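Local coordinates for protein probable alginate O-acetylase AlgJ (Pseudomonas putida, PDB 4O8V) that probably adds acetyl groups to mannuronate residues of alginate as part of an inner membrane complex, at residues A213-S218 / V270-P275. Numbering follows the deposited sequence.
Sequences ALVGTS and VVWEFP
Both carboxylate oxygens of Glu273 are bonded to Thr217: OE2 accepts a hydrogen bond from Thr217 OG1 at 2.6 Å, on its syn lone pair, and OE1 takes the backbone N of Thr217 at 2.7 Å, tilted 34° from the carboxylate plane. The pair sits just past the C-terminal end of strand 212-215, beside the neighbouring parallel strand 269-275, in the central sheet of the SGNH hydrolase-like fold, where strand 212-215 passes through Gly216 and Thr217 to the helix that starts at Ser218, the probable nucleophile. The glutamate chain bends at chi2 (-99°), which turns the carboxylate across the gap to meet the threonine at about a right angle. OE1 is also gripped by Ser220 OG, and Thr217 OG1, at the N-cap, accepts from Tyr219 N, consistent with a second-shell carboxylate that ties down the N-terminal turn carrying the nucleophile. A leucine in place of Glu273 would probably leave Thr217 N and Ser220 OG without their shared acceptor and the Thr217 hydroxyl with Tyr219 N but no carboxylate. Glu273 OE1 lies 3.4 Å from Gly216 CA, where a side chain would collide with it. Further back, the strands are joined by Val271 N to Ala213 O, Val215 N to Val271 O and Glu273 N to Val215 O, each 2.8 Å. Leu214 CD1 packs on Val271 CG1 on one face of the sheet; on the other, Val215 CG2 meets Val270 CG1 at 4.1 Å, both residues touching Met253 of helix 250-257. Trp272, on this second face, its NE1 bonded to Pro249 O, sets CD1 3.6 Å from Val215 O, which lies near the ring plane.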
ATOM      1  N   ALA A 213      -4.172  13.111   4.691  1.00 25.42           N
ATOM      2  CA  ALA A 213      -5.069  11.951   4.720  1.00 24.84           C
ATOM      3  C   ALA A 213      -4.347  10.731   4.158  1.00 25.04           C
ATOM      4  O   ALA A 213      -3.559  10.846   3.225  1.00 28.55           O
ATOM      5  CB  ALA A 213      -6.371  12.211   3.926  1.00 26.25           C
ATOM      6  N   LEU A 214      -4.629   9.572   4.743  1.00 26.21           N
ATOM      7  CA  LEU A 214      -4.066   8.304   4.274  1.00 24.43           C
ATOM      8  C   LEU A 214      -5.209   7.496   3.664  1.00 20.16           C
ATOM      9  O   LEU A 214      -6.261   7.354   4.293  1.00 26.13           O
ATOM     10  CB  LEU A 214      -3.399   7.531   5.429  1.00 20.70           C
ATOM     11  CG  LEU A 214      -2.987   6.081   5.146  1.00 20.01           C
ATOM     12  CD1 LEU A 214      -1.936   6.008   4.047  1.00 22.80           C
ATOM     13  CD2 LEU A 214      -2.446   5.451   6.446  1.00 20.73           C
ATOM     14  N   VAL A 215      -5.017   7.038   2.420  1.00 22.27           N
ATOM     15  CA  VAL A 215      -5.963   6.155   1.757  1.00 22.79           C
ATOM     16  C   VAL A 215      -5.233   4.923   1.239  1.00 23.95           C
ATOM     17  O   VAL A 215      -4.110   5.023   0.749  1.00 27.05           O
ATOM     18  CB  VAL A 215      -6.680   6.875   0.580  1.00 23.25           C
ATOM     19  CG1 VAL A 215      -7.769   5.961  -0.013  1.00 27.01           C
ATOM     20  CG2 VAL A 215      -7.277   8.152   1.072  1.00 24.42           C
ATOM     21  N   GLY A 216      -5.848   3.762   1.387  1.00 25.73           N
ATOM     22  CA  GLY A 216      -5.224   2.545   0.915  1.00 26.64           C
ATOM     23  C   GLY A 216      -5.953   1.280   1.317  1.00 28.44           C
ATOM     24  O   GLY A 216      -7.179   1.258   1.507  1.00 25.90           O
ATOM     25  N   THR A 217      -5.170   0.213   1.433  1.00 24.56           N
ATOM     26  CA  THR A 217      -5.672  -1.133   1.637  1.00 22.83           C
ATOM     27  C   THR A 217      -5.410  -1.576   3.067  1.00 21.05           C
ATOM     28  O   THR A 217      -5.222  -0.749   3.972  1.00 22.64           O
ATOM     29  CB  THR A 217      -4.993  -2.157   0.675  1.00 28.99           C
ATOM     30  OG1 THR A 217      -3.611  -2.281   1.038  1.00 25.78           O
ATOM     31  CG2 THR A 217      -5.089  -1.690  -0.778  1.00 31.92           C
ATOM     32  N   SER A 218      -5.453  -2.889   3.276  1.00 25.50           N
ATOM     33  CA  SER A 218      -5.093  -3.458   4.574  1.00 23.53           C
ATOM     34  C   SER A 218      -3.653  -3.131   4.970  1.00 22.30           C
ATOM     35  O   SER A 218      -3.329  -3.162   6.167  1.00 22.84           O
ATOM     36  CB  SER A 218      -5.315  -4.981   4.556  1.00 25.42           C
ATOM     37  OG  SER A 218      -4.618  -5.594   3.487  1.00 27.16           O
ATOM     38  N   VAL A 270      -2.516  13.993   0.347  1.00 27.37           N
ATOM     39  CA  VAL A 270      -3.125  12.672   0.455  1.00 26.93           C
ATOM     40  C   VAL A 270      -2.076  11.617   0.105  1.00 25.71           C
ATOM     41  O   VAL A 270      -1.506  11.629  -0.991  1.00 27.46           O
ATOM     42  CB  VAL A 270      -4.339  12.514  -0.464  1.00 29.77           C
ATOM     43  CG1 VAL A 270      -4.864  11.065  -0.413  1.00 26.35           C
ATOM     44  CG2 VAL A 270      -5.430  13.509  -0.091  1.00 28.30           C
ATOM     45  N   VAL A 271      -1.806  10.727   1.049  1.00 26.35           N
ATOM     46  CA  VAL A 271      -0.920   9.604   0.781  1.00 26.23           C
ATOM     47  C   VAL A 271      -1.803   8.445   0.335  1.00 24.28           C
ATOM     48  O   VAL A 271      -2.721   8.035   1.058  1.00 24.89           O
ATOM     49  CB  VAL A 271      -0.094   9.205   2.022  1.00 25.15           C
ATOM     50  CG1 VAL A 271       0.692   7.898   1.762  1.00 28.69           C
ATOM     51  CG2 VAL A 271       0.835  10.305   2.427  1.00 28.66           C
ATOM     52  N   TRP A 272      -1.542   7.928  -0.863  1.00 22.67           N
ATOM     53  CA  TRP A 272      -2.358   6.860  -1.438  1.00 22.73           C
ATOM     54  C   TRP A 272      -1.510   5.596  -1.591  1.00 24.51           C
ATOM     55  O   TRP A 272      -0.666   5.513  -2.485  1.00 26.48           O
ATOM     56  CB  TRP A 272      -2.902   7.275  -2.799  1.00 23.98           C
ATOM     57  CG  TRP A 272      -3.894   6.322  -3.382  1.00 22.77           C
ATOM     58  CD1 TRP A 272      -4.430   5.204  -2.786  1.00 24.50           C
ATOM     59  CD2 TRP A 272      -4.498   6.407  -4.686  1.00 25.98           C
ATOM     60  NE1 TRP A 272      -5.324   4.598  -3.636  1.00 25.34           N
ATOM     61  CE2 TRP A 272      -5.377   5.308  -4.812  1.00 23.61           C
ATOM     62  CE3 TRP A 272      -4.372   7.297  -5.752  1.00 24.65           C
ATOM     63  CZ2 TRP A 272      -6.144   5.080  -5.972  1.00 27.79           C
ATOM     64  CZ3 TRP A 272      -5.125   7.076  -6.906  1.00 26.34           C
ATOM     65  CH2 TRP A 272      -6.000   5.970  -7.003  1.00 29.05           C
ATOM     66  N   GLU A 273      -1.750   4.634  -0.711  1.00 22.18           N
ATOM     67  CA  GLU A 273      -1.012   3.372  -0.709  1.00 24.11           C
ATOM     68  C   GLU A 273      -1.676   2.381  -1.679  1.00 25.21           C
ATOM     69  O   GLU A 273      -2.874   2.085  -1.589  1.00 25.78           O
ATOM     70  CB  GLU A 273      -0.925   2.828   0.719  1.00 22.71           C
ATOM     71  CG  GLU A 273      -0.508   1.372   0.802  1.00 25.22           C
ATOM     72  CD  GLU A 273      -1.695   0.436   0.999  1.00 28.24           C
ATOM     73  OE1 GLU A 273      -2.537   0.694   1.900  1.00 25.92           O
ATOM     74  OE2 GLU A 273      -1.777  -0.581   0.272  1.00 26.08           O
ATOM     75  N   PHE A 274      -0.882   1.909  -2.639  1.00 26.24           N
ATOM     76  CA  PHE A 274      -1.370   1.186  -3.813  1.00 25.40           C
ATOM     77  C   PHE A 274      -0.357   0.081  -4.138  1.00 25.71           C
ATOM     78  O   PHE A 274       0.638   0.326  -4.821  1.00 26.03           O
ATOM     79  CB  PHE A 274      -1.541   2.164  -5.002  1.00 25.29           C
ATOM     80  CG  PHE A 274      -2.425   1.651  -6.120  1.00 24.43           C
ATOM     81  CD1 PHE A 274      -2.200   0.410  -6.706  1.00 22.87           C
ATOM     82  CD2 PHE A 274      -3.501   2.427  -6.592  1.00 24.70           C
ATOM     83  CE1 PHE A 274      -3.017  -0.045  -7.756  1.00 27.12           C
ATOM     84  CE2 PHE A 274      -4.333   1.970  -7.624  1.00 25.55           C
ATOM     85  CZ  PHE A 274      -4.094   0.726  -8.202  1.00 24.72           C
ATOM     86  N   PRO A 275      -0.583  -1.135  -3.630  1.00 26.71           N
ATOM     87  CA  PRO A 275       0.381  -2.209  -3.886  1.00 22.50           C
ATOM     88  C   PRO A 275       0.439  -2.574  -5.386  1.00 25.65           C
ATOM     89  O   PRO A 275      -0.594  -2.551  -6.059  1.00 26.30           O
ATOM     90  CB  PRO A 275      -0.162  -3.384  -3.047  1.00 27.12           C
ATOM     91  CG  PRO A 275      -1.019  -2.712  -1.969  1.00 25.96           C
ATOM     92  CD  PRO A 275      -1.672  -1.560  -2.735  1.00 24.73           C
TER